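PDB 5EJY: myosin-I heavy chain from Dictyostelium discoideum, which is an actin-based motor with ATPase activity, a class VII myosin involved in the early steps of phagocytosis and in adhesion. Local coordinates for residues E61-S72 with F84-L92; V428-I436 with L487-L498. All coordinates share one frame; numbering follows the deposited sequence.

Interaction 1 of 2, residues E61-S72 with F84-L92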
loop_
_atom_site.group_PDB
_atom_site.type_symbol
_atom_site.label_atom_id
_atom_site.label_comp_id
_atom_site.label_asym_id
_atom_site.label_seq_id
_atom_site.Cartn_x
_atom_site.Cartn_y
_atom_site.Cartn_z
ATOM N N GLU A 61 3.920 29.641 13.274
ATOM C CA GLU A 61 4.164 28.460 14.105
ATOM C C GLU A 61 5.058 27.446 13.384
ATOM O O GLU A 61 5.916 26.806 13.992
ATOM C CB GLU A 61 2.839 27.779 14.481
ATOM C CG GLU A 61 1.935 28.619 15.356
ATOM C CD GLU A 61 0.584 27.961 15.600
ATOM O OE1 GLU A 61 0.251 26.975 14.901
ATOM O OE2 GLU A 61 -0.147 28.432 16.495
ATOM N N ILE A 62 4.827 27.282 12.089
ATOM C CA ILE A 62 5.638 26.372 11.288
ATOM C C ILE A 62 7.112 26.782 11.373
ATOM O O ILE A 62 8.002 25.946 11.533
ATOM C CB ILE A 62 5.149 26.344 9.819
ATOM C CG1 ILE A 62 3.873 25.496 9.723
ATOM C CG2 ILE A 62 6.270 25.835 8.884
ATOM C CD1 ILE A 62 3.105 25.601 8.405
ATOM N N PHE A 63 7.370 28.079 11.287
ATOM C CA PHE A 63 8.747 28.545 11.354
ATOM C C PHE A 63 9.379 28.190 12.689
ATOM O O PHE A 63 10.519 27.743 12.745
ATOM C CB PHE A 63 8.863 30.043 11.078
ATOM C CG PHE A 63 10.285 30.488 10.840
ATOM C CD1 PHE A 63 10.874 30.326 9.600
ATOM C CD2 PHE A 63 11.040 31.024 11.870
ATOM C CE1 PHE A 63 12.198 30.728 9.380
ATOM C CE2 PHE A 63 12.354 31.428 11.660
ATOM C CZ PHE A 63 12.932 31.275 10.421
ATOM N N SER A 64 8.635 28.368 13.771
ATOM C CA SER A 64 9.112 27.918 15.078
ATOM C C SER A 64 9.428 26.420 15.092
ATOM O O SER A 64 10.411 26.001 15.710
ATOM C CB SER A 64 8.108 28.264 16.179
ATOM O OG SER A 64 7.839 29.656 16.176
ATOM N N LYS A 65 8.608 25.614 14.416
ATOM C CA LYS A 65 8.881 24.177 14.329
ATOM C C LYS A 65 10.151 23.880 13.524
ATOM O O LYS A 65 10.921 22.982 13.873
ATOM C CB LYS A 65 7.697 23.406 13.726
ATOM C CG LYS A 65 6.368 23.595 14.433
ATOM C CD LYS A 65 6.403 23.156 15.885
ATOM C CE LYS A 65 4.996 23.215 16.484
ATOM N NZ LYS A 65 5.001 23.144 17.970
ATOM N N VAL A 66 10.353 24.624 12.439
ATOM C CA VAL A 66 11.591 24.530 11.665
ATOM C C VAL A 66 12.804 24.816 12.558
ATOM O O VAL A 66 13.743 24.022 12.631
ATOM C CB VAL A 66 11.585 25.511 10.463
ATOM C CG1 VAL A 66 12.954 25.533 9.766
ATOM C CG2 VAL A 66 10.469 25.152 9.465
ATOM N N LEU A 67 12.777 25.949 13.247
ATOM C CA LEU A 67 13.861 26.293 14.161
ATOM C C LEU A 67 14.079 25.186 15.182
ATOM O O LEU A 67 15.219 24.808 15.472
ATOM C CB LEU A 67 13.557 27.606 14.879
ATOM C CG LEU A 67 13.607 28.851 13.994
ATOM C CD1 LEU A 67 13.189 30.090 14.773
ATOM C CD2 LEU A 67 14.991 29.008 13.416
ATOM N N HIS A 68 12.981 24.672 15.732
ATOM C CA HIS A 68 13.072 23.608 16.728
ATOM C C HIS A 68 13.770 22.360 16.190
ATOM O O HIS A 68 14.593 21.760 16.882
ATOM C CB HIS A 68 11.690 23.243 17.258
ATOM C CG HIS A 68 11.723 22.325 18.435
ATOM N ND1 HIS A 68 11.711 20.951 18.308
ATOM C CD2 HIS A 68 11.783 22.579 19.762
ATOM C CE1 HIS A 68 11.753 20.401 19.508
ATOM N NE2 HIS A 68 11.801 21.367 20.407
ATOM N N TYR A 69 13.437 21.955 14.966
ATOM C CA TYR A 69 14.059 20.767 14.379
ATOM C C TYR A 69 15.525 21.034 14.078
ATOM O O TYR A 69 16.383 20.183 14.313
ATOM C CB TYR A 69 13.337 20.311 13.105
ATOM C CG TYR A 69 13.965 19.087 12.472
ATOM C CD1 TYR A 69 14.899 19.207 11.451
ATOM C CD2 TYR A 69 13.624 17.811 12.896
ATOM C CE1 TYR A 69 15.484 18.083 10.870
ATOM C CE2 TYR A 69 14.203 16.686 12.327
ATOM C CZ TYR A 69 15.123 16.823 11.319
ATOM O OH TYR A 69 15.690 15.702 10.760
ATOM N N MET A 70 15.808 22.219 13.549
ATOM C CA MET A 70 17.176 22.599 13.216
ATOM C C MET A 70 18.087 22.576 14.440
ATOM O O MET A 70 19.245 22.185 14.349
ATOM C CB MET A 70 17.204 23.989 12.591
ATOM C CG MET A 70 16.629 24.037 11.201
ATOM S SD MET A 70 16.580 25.704 10.565
ATOM C CE MET A 70 18.310 26.182 10.725
ATOM N N ASN A 71 17.536 22.980 15.577
ATOM C CA ASN A 71 18.299 23.153 16.807
ATOM C C ASN A 71 18.302 21.928 17.709
ATOM O O ASN A 71 18.935 21.938 18.764
ATOM C CB ASN A 71 17.738 24.347 17.593
ATOM C CG ASN A 71 18.016 25.671 16.911
ATOM O OD1 ASN A 71 18.992 25.803 16.174
ATOM N ND2 ASN A 71 17.162 26.658 17.154
ATOM N N SER A 72 17.596 20.874 17.311
ATOM C CA SER A 72 17.387 19.748 18.217
ATOM C C SER A 72 18.598 18.825 18.294
ATOM O O SER A 72 19.358 18.694 17.338
ATOM C CB SER A 72 16.112 18.961 17.861
ATOM O OG SER A 72 16.245 18.308 16.612
ATOM N N PHE A 84 11.429 13.555 18.465
ATOM C CA PHE A 84 12.334 14.136 17.482
ATOM C C PHE A 84 11.623 14.580 16.201
ATOM O O PHE A 84 11.958 15.605 15.614
ATOM C CB PHE A 84 13.425 13.130 17.128
ATOM C CG PHE A 84 14.435 13.651 16.151
ATOM C CD1 PHE A 84 15.402 14.557 16.554
ATOM C CD2 PHE A 84 14.424 13.230 14.830
ATOM C CE1 PHE A 84 16.337 15.042 15.664
ATOM C CE2 PHE A 84 15.359 13.709 13.926
ATOM C CZ PHE A 84 16.321 14.618 14.345
ATOM N N TYR A 85 10.647 13.797 15.763
ATOM C CA TYR A 85 9.956 14.083 14.509
ATOM C C TYR A 85 8.670 14.879 14.664
ATOM O O TYR A 85 8.074 15.289 13.668
ATOM C CB TYR A 85 9.697 12.789 13.733
ATOM C CG TYR A 85 10.961 12.229 13.146
ATOM C CD1 TYR A 85 11.605 12.881 12.106
ATOM C CD2 TYR A 85 11.530 11.064 13.647
ATOM C CE1 TYR A 85 12.782 12.387 11.571
ATOM C CE2 TYR A 85 12.700 10.558 13.117
ATOM C CZ TYR A 85 13.320 11.221 12.081
ATOM O OH TYR A 85 14.475 10.721 11.544
ATOM N N SER A 86 8.243 15.106 15.903
ATOM C CA SER A 86 7.003 15.834 16.143
ATOM C C SER A 86 6.916 17.201 15.440
ATOM O O SER A 86 5.872 17.529 14.867
ATOM C CB SER A 86 6.693 15.949 17.647
ATOM O OG SER A 86 7.687 16.689 18.330
ATOM N N PRO A 87 7.994 18.004 15.470
ATOM C CA PRO A 87 7.876 19.262 14.719
ATOM C C PRO A 87 7.745 19.028 13.213
ATOM O O PRO A 87 7.082 19.811 12.531
ATOM C CB PRO A 87 9.191 19.994 15.035
ATOM C CG PRO A 87 10.146 18.905 15.430
ATOM C CD PRO A 87 9.304 17.872 16.133
ATOM N N VAL A 88 8.375 17.968 12.708
ATOM C CA VAL A 88 8.264 17.602 11.296
ATOM C C VAL A 88 6.826 17.197 10.933
ATOM O O VAL A 88 6.271 17.651 9.926
ATOM C CB VAL A 88 9.252 16.473 10.920
ATOM C CG1 VAL A 88 9.057 16.039 9.477
ATOM C CG2 VAL A 88 10.681 16.932 11.139
ATOM N N LYS A 89 6.222 16.362 11.771
ATOM C CA LYS A 89 4.842 15.936 11.574
ATOM C C LYS A 89 3.896 17.131 11.527
ATOM O O LYS A 89 2.963 17.178 10.725
ATOM C CB LYS A 89 4.421 14.990 12.706
ATOM C CG LYS A 89 5.117 13.638 12.695
ATOM C CD LYS A 89 4.697 12.811 11.494
ATOM C CE LYS A 89 5.245 11.388 11.568
ATOM N NZ LYS A 89 4.471 10.492 12.467
ATOM N N PHE A 90 4.133 18.101 12.398
ATOM C CA PHE A 90 3.292 19.286 12.417
ATOM C C PHE A 90 3.348 20.009 11.064
ATOM O O PHE A 90 2.317 20.299 10.441
ATOM C CB PHE A 90 3.727 20.220 13.547
ATOM C CG PHE A 90 2.909 21.474 13.636
ATOM C CD1 PHE A 90 1.774 21.522 14.425
ATOM C CD2 PHE A 90 3.275 22.605 12.928
ATOM C CE1 PHE A 90 1.015 22.677 14.508
ATOM C CE2 PHE A 90 2.516 23.765 13.001
ATOM C CZ PHE A 90 1.393 23.804 13.795
ATOM N N ILE A 91 4.566 20.301 10.627
ATOM C CA ILE A 91 4.800 20.963 9.350
ATOM C C ILE A 91 4.146 20.242 8.170
ATOM O O ILE A 91 3.432 20.858 7.381
ATOM C CB ILE A 91 6.312 21.095 9.074
ATOM C CG1 ILE A 91 6.960 21.969 10.152
ATOM C CG2 ILE A 91 6.557 21.699 7.691
ATOM C CD1 ILE A 91 8.446 22.032 10.070
ATOM N N LEU A 92 4.410 18.942 8.050
ATOM C CA LEU A 92 3.941 18.166 6.909
ATOM C C LEU A 92 2.429 17.961 6.936
ATOM O O LEU A 92 1.792 17.890 5.888
ATOM C CB LEU A 92 4.646 16.811 6.857
ATOM C CG LEU A 92 6.160 16.853 6.711
ATOM C CD1 LEU A 92 6.697 15.414 6.616
ATOM C CD2 LEU A 92 6.543 17.684 5.499
HETATM O O HOH W 1 13.395 17.702 16.617
#
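Residues 61-70 and 84-92 are helical and run roughly antiparallel, their axes 8.7 Å apart at 151°, and Lys65 and Pro87 lie opposite each other with 5.0 Å between their CA atoms. At that point Pro87 CB packs 3.6 Å from Lys65 O, while Pro87 CG lies at the edge of the Tyr69 ring, near its plane, closest to Tyr69 CB. Lys65 bends at chi2 (-60°) and lays its aliphatic chain across one face of Phe90, Lys65 CE standing 4.0 Å from the Phe90 ring centroid in a CH-pi contact; its ammonium is at most weakly attracted to the ring. Glu61 OE1 and Ile62 CG1 approach the edge of the same ring, Glu61 OE2 being salt-bridged to Lys57 NZ. Deeper in, Ile91 CD1 packs 3.8 Å from Val66 CG2. The pair belongs to the helical MyTH4 domain of the myosin tail, where helix 119-133 closes over Val66, Tyr69 and Val88. Tyr69 lies obliquely against Phe84, ring planes 54° apart, and its CD2 reaches Val88 CG2 at 3.5 Å; its hydroxyl is hydrogen-bonded to Glu127. With an alanine here, Phe84 and Val88 would probably lose the ring they share, and Glu127 its phenol partner. Ser72 OG donates to Tyr69 O (3.0 Å) and accepts from a water that also donates to Phe84 O, 2.7 Å from the water oxygen.

Interaction 2 of 2, residues V428-I436 with L487-L498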
loop_
_atom_site.group_PDB
_atom_site.type_symbol
_atom_site.label_atom_id
_atom_site.label_comp_id
_atom_site.label_asym_id
_atom_site.label_seq_id
_atom_site.Cartn_x
_atom_site.Cartn_y
_atom_site.Cartn_z
ATOM N N VAL A 428 -21.385 -15.209 -1.516
ATOM C CA VAL A 428 -20.037 -14.892 -1.986
ATOM C C VAL A 428 -20.207 -14.403 -3.412
ATOM O O VAL A 428 -21.007 -14.955 -4.173
ATOM C CB VAL A 428 -19.147 -16.146 -1.958
ATOM C CG1 VAL A 428 -17.873 -15.950 -2.797
ATOM C CG2 VAL A 428 -18.796 -16.525 -0.515
ATOM N N LEU A 429 -19.519 -13.330 -3.767
ATOM C CA LEU A 429 -19.386 -12.993 -5.176
ATOM C C LEU A 429 -18.082 -13.606 -5.663
ATOM O O LEU A 429 -17.009 -13.334 -5.117
ATOM C CB LEU A 429 -19.400 -11.485 -5.404
ATOM C CG LEU A 429 -20.746 -10.804 -5.145
ATOM C CD1 LEU A 429 -20.706 -9.323 -5.508
ATOM C CD2 LEU A 429 -21.848 -11.515 -5.944
ATOM N N ALA A 430 -18.183 -14.470 -6.662
ATOM C CA ALA A 430 -17.007 -15.086 -7.255
ATOM C C ALA A 430 -16.865 -14.531 -8.663
ATOM O O ALA A 430 -17.668 -14.852 -9.544
ATOM C CB ALA A 430 -17.167 -16.604 -7.275
ATOM N N LEU A 431 -15.876 -13.662 -8.874
ATOM C CA LEU A 431 -15.725 -13.002 -10.171
ATOM C C LEU A 431 -14.621 -13.639 -11.023
ATOM O O LEU A 431 -13.515 -13.912 -10.545
ATOM C CB LEU A 431 -15.479 -11.491 -10.019
ATOM C CG LEU A 431 -16.593 -10.634 -9.401
ATOM C CD1 LEU A 431 -16.626 -10.841 -7.899
ATOM C CD2 LEU A 431 -16.403 -9.164 -9.735
ATOM N N ASN A 432 -14.942 -13.895 -12.286
ATOM C CA ASN A 432 -13.961 -14.414 -13.232
ATOM C C ASN A 432 -14.294 -13.860 -14.610
ATOM O O ASN A 432 -15.165 -12.990 -14.728
ATOM C CB ASN A 432 -13.931 -15.947 -13.208
ATOM C CG ASN A 432 -15.291 -16.567 -13.488
ATOM O OD1 ASN A 432 -16.116 -15.980 -14.176
ATOM N ND2 ASN A 432 -15.526 -17.755 -12.951
ATOM N N VAL A 433 -13.616 -14.332 -15.650
ATOM C CA VAL A 433 -13.866 -13.794 -16.988
ATOM C C VAL A 433 -15.276 -14.117 -17.492
ATOM O O VAL A 433 -15.762 -13.482 -18.422
ATOM C CB VAL A 433 -12.827 -14.291 -18.022
ATOM C CG1 VAL A 433 -11.425 -13.770 -17.663
ATOM C CG2 VAL A 433 -12.858 -15.820 -18.116
ATOM N N ASN A 434 -15.935 -15.084 -16.861
ATOM C CA ASN A 434 -17.283 -15.492 -17.273
ATOM C C ASN A 434 -18.418 -14.682 -16.669
ATOM O O ASN A 434 -19.570 -14.838 -17.079
ATOM C CB ASN A 434 -17.513 -16.963 -16.943
ATOM C CG ASN A 434 -16.600 -17.864 -17.717
ATOM O OD1 ASN A 434 -16.264 -17.570 -18.863
ATOM N ND2 ASN A 434 -16.172 -18.957 -17.099
ATOM N N GLY A 435 -18.106 -13.836 -15.691
ATOM C CA GLY A 435 -19.137 -13.042 -15.046
ATOM C C GLY A 435 -19.003 -12.860 -13.547
ATOM O O GLY A 435 -18.039 -13.318 -12.920
ATOM N N ILE A 436 -19.974 -12.150 -12.982
ATOM C CA ILE A 436 -20.068 -11.954 -11.547
ATOM C C ILE A 436 -20.990 -13.008 -10.970
ATOM O O ILE A 436 -22.212 -12.923 -11.096
ATOM C CB ILE A 436 -20.620 -10.560 -11.216
ATOM C CG1 ILE A 436 -19.755 -9.486 -11.886
ATOM C CG2 ILE A 436 -20.669 -10.365 -9.703
ATOM C CD1 ILE A 436 -20.371 -8.108 -11.892
ATOM N N LEU A 487 -14.158 -4.960 -4.575
ATOM C CA LEU A 487 -15.272 -5.345 -5.443
ATOM C C LEU A 487 -15.385 -4.410 -6.655
ATOM O O LEU A 487 -15.488 -4.871 -7.786
ATOM C CB LEU A 487 -16.580 -5.374 -4.648
ATOM C CG LEU A 487 -17.813 -5.831 -5.436
ATOM C CD1 LEU A 487 -17.519 -7.143 -6.156
ATOM C CD2 LEU A 487 -18.986 -5.986 -4.487
ATOM N N VAL A 488 -15.361 -3.100 -6.419
ATOM C CA VAL A 488 -15.412 -2.125 -7.511
ATOM C C VAL A 488 -14.269 -2.331 -8.510
ATOM O O VAL A 488 -14.489 -2.367 -9.726
ATOM C CB VAL A 488 -15.366 -0.668 -6.984
ATOM C CG1 VAL A 488 -15.146 0.332 -8.140
ATOM C CG2 VAL A 488 -16.645 -0.329 -6.207
ATOM N N SER A 489 -13.041 -2.459 -8.009
ATOM C CA SER A 489 -11.901 -2.591 -8.914
ATOM C C SER A 489 -11.920 -3.917 -9.671
ATOM O O SER A 489 -11.496 -3.980 -10.818
ATOM C CB SER A 489 -10.555 -2.385 -8.180
ATOM O OG SER A 489 -10.328 -3.418 -7.243
ATOM N N LEU A 490 -12.420 -4.977 -9.044
ATOM C CA LEU A 490 -12.535 -6.252 -9.749
ATOM C C LEU A 490 -13.503 -6.102 -10.917
ATOM O O LEU A 490 -13.236 -6.559 -12.023
ATOM C CB LEU A 490 -13.040 -7.349 -8.815
ATOM C CG LEU A 490 -12.045 -7.898 -7.794
ATOM C CD1 LEU A 490 -12.753 -8.861 -6.834
ATOM C CD2 LEU A 490 -10.885 -8.590 -8.519
ATOM N N ILE A 491 -14.638 -5.457 -10.673
ATOM C CA ILE A 491 -15.607 -5.291 -11.748
ATOM C C ILE A 491 -14.984 -4.490 -12.887
ATOM O O ILE A 491 -15.060 -4.885 -14.056
ATOM C CB ILE A 491 -16.901 -4.638 -11.257
ATOM C CG1 ILE A 491 -17.595 -5.581 -10.267
ATOM C CG2 ILE A 491 -17.820 -4.325 -12.456
ATOM C CD1 ILE A 491 -18.861 -5.006 -9.606
ATOM N N LYS A 492 -14.335 -3.380 -12.543
ATOM C CA LYS A 492 -13.697 -2.548 -13.557
ATOM C C LYS A 492 -12.562 -3.259 -14.305
ATOM O O LYS A 492 -12.440 -3.121 -15.526
ATOM C CB LYS A 492 -13.203 -1.239 -12.936
ATOM C CG LYS A 492 -14.352 -0.359 -12.430
ATOM C CD LYS A 492 -13.850 0.972 -11.903
ATOM C CE LYS A 492 -14.939 2.035 -11.958
ATOM N NZ LYS A 492 -16.055 1.743 -11.032
ATOM N N GLU A 493 -11.727 -4.007 -13.584
ATOM C CA GLU A 493 -10.599 -4.688 -14.216
ATOM C C GLU A 493 -11.009 -5.863 -15.114
ATOM O O GLU A 493 -10.441 -6.054 -16.192
ATOM C CB GLU A 493 -9.598 -5.167 -13.162
ATOM C CG GLU A 493 -8.959 -4.045 -12.371
ATOM C CD GLU A 493 -7.796 -3.405 -13.108
ATOM O OE1 GLU A 493 -7.683 -3.599 -14.340
ATOM O OE2 GLU A 493 -6.986 -2.720 -12.449
ATOM N N TYR A 494 -11.966 -6.672 -14.672
ATOM C CA TYR A 494 -12.456 -7.734 -15.552
ATOM C C TYR A 494 -13.119 -7.123 -16.784
ATOM O O TYR A 494 -12.918 -7.600 -17.900
ATOM C CB TYR A 494 -13.421 -8.679 -14.837
ATOM C CG TYR A 494 -12.713 -9.731 -14.022
ATOM C CD1 TYR A 494 -11.927 -10.706 -14.637
ATOM C CD2 TYR A 494 -12.812 -9.741 -12.641
ATOM C CE1 TYR A 494 -11.261 -11.671 -13.885
ATOM C CE2 TYR A 494 -12.160 -10.697 -11.886
ATOM C CZ TYR A 494 -11.386 -11.654 -12.510
ATOM O OH TYR A 494 -10.758 -12.593 -11.741
ATOM N N SER A 495 -13.885 -6.055 -16.584
ATOM C CA SER A 495 -14.576 -5.414 -17.703
ATOM C C SER A 495 -13.587 -4.894 -18.748
ATOM O O SER A 495 -13.765 -5.118 -19.946
ATOM C CB SER A 495 -15.491 -4.294 -17.216
ATOM O OG SER A 495 -16.535 -4.827 -16.407
ATOM N N LEU A 496 -12.538 -4.220 -18.283
ATOM C CA LEU A 496 -11.516 -3.673 -19.168
ATOM C C LEU A 496 -10.785 -4.788 -19.910
ATOM O O LEU A 496 -10.618 -4.728 -21.127
ATOM C CB LEU A 496 -10.520 -2.828 -18.371
ATOM C CG LEU A 496 -9.327 -2.240 -19.126
ATOM C CD1 LEU A 496 -9.797 -1.202 -20.132
ATOM C CD2 LEU A 496 -8.332 -1.629 -18.150
ATOM N N TYR A 497 -10.342 -5.802 -19.169
ATOM C CA TYR A 497 -9.707 -6.958 -19.778
ATOM C C TYR A 497 -10.573 -7.521 -20.899
ATOM O O TYR A 497 -10.097 -7.703 -22.018
ATOM C CB TYR A 497 -9.428 -8.042 -18.740
ATOM C CG TYR A 497 -8.887 -9.327 -19.319
ATOM C CD1 TYR A 497 -7.561 -9.425 -19.732
ATOM C CD2 TYR A 497 -9.694 -10.448 -19.442
ATOM C CE1 TYR A 497 -7.068 -10.604 -20.258
ATOM C CE2 TYR A 497 -9.206 -11.630 -19.963
ATOM C CZ TYR A 497 -7.895 -11.702 -20.372
ATOM O OH TYR A 497 -7.408 -12.885 -20.886
ATOM N N LEU A 498 -11.839 -7.791 -20.593
ATOM C CA LEU A 498 -12.756 -8.380 -21.568
ATOM C C LEU A 498 -12.967 -7.470 -22.779
ATOM O O LEU A 498 -13.077 -7.936 -23.910
ATOM C CB LEU A 498 -14.099 -8.726 -20.909
ATOM C CG LEU A 498 -14.032 -9.872 -19.889
ATOM C CD1 LEU A 498 -15.294 -9.961 -19.030
ATOM C CD2 LEU A 498 -13.766 -11.199 -20.580
#
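In the FERM region's C-terminal lobe, which has the pleckstrin-homology-like plan of a beta sandwich closed by a C-terminal helix, helix 484-499 packs on the hairpin of strands 426-432 and 435-440. Strand 428-432 and helix 487-498 have axes 9.3 Å apart at 26°. Leu431 is central: its CD2 branch meets Ile491 CG1 at 3.8 Å and Leu490 CB, while CD1 turns to Leu487 CD1. Leu487, with CG anti to the backbone N (chi1 -177°), extends both methyls to Leu429 CD1, each at 3.9 Å. Ile436, just past the turn, crosses Ile491 at about a right angle. Strand 466-470 adds to this apolar layer, with Ile469 touching both Leu429 and Ile491.

At the hairpin end one face of the Tyr494 ring meets Asn432 C, 3.8 Å above its plane and offset toward the rim; the phenol oxygen is hydrogen-bonded to Ser410 and Phe294 N. The type I turn from Asn432 to Gly435 is reinforced by an Asx turn, Asn434 N donating to Asn432 OD1 at 2.8 Å from above the carbonyl plane. Val433, the second residue of the turn, touches Tyr497 CE2 through CG1 at 3.8 Å, and Leu498 CD1 approaches Val433 O at 3.6 Å.

Overall arrangement
Interaction 1 lies in the MyTH4 domain and interaction 2 in the FERM region, on opposite sides of the chain's centre, with centres 47 Å apart and nearest atoms about 28 Å apart. They share no helix or strand. Both are mainly buried, yet each has a more open margin: Glu61, Lys65 and His68 in interaction 1, Leu498 in interaction 2. Interaction 1 joins two helices whose contacting segments are only 12 residues apart in the chain, combining aromatic, proline and lysine-chain contacts with a water bridge. Interaction 2 brings together a hairpin and a helix 51 residues later, relying chiefly on branched aliphatic groups and one tyrosine face against backbone.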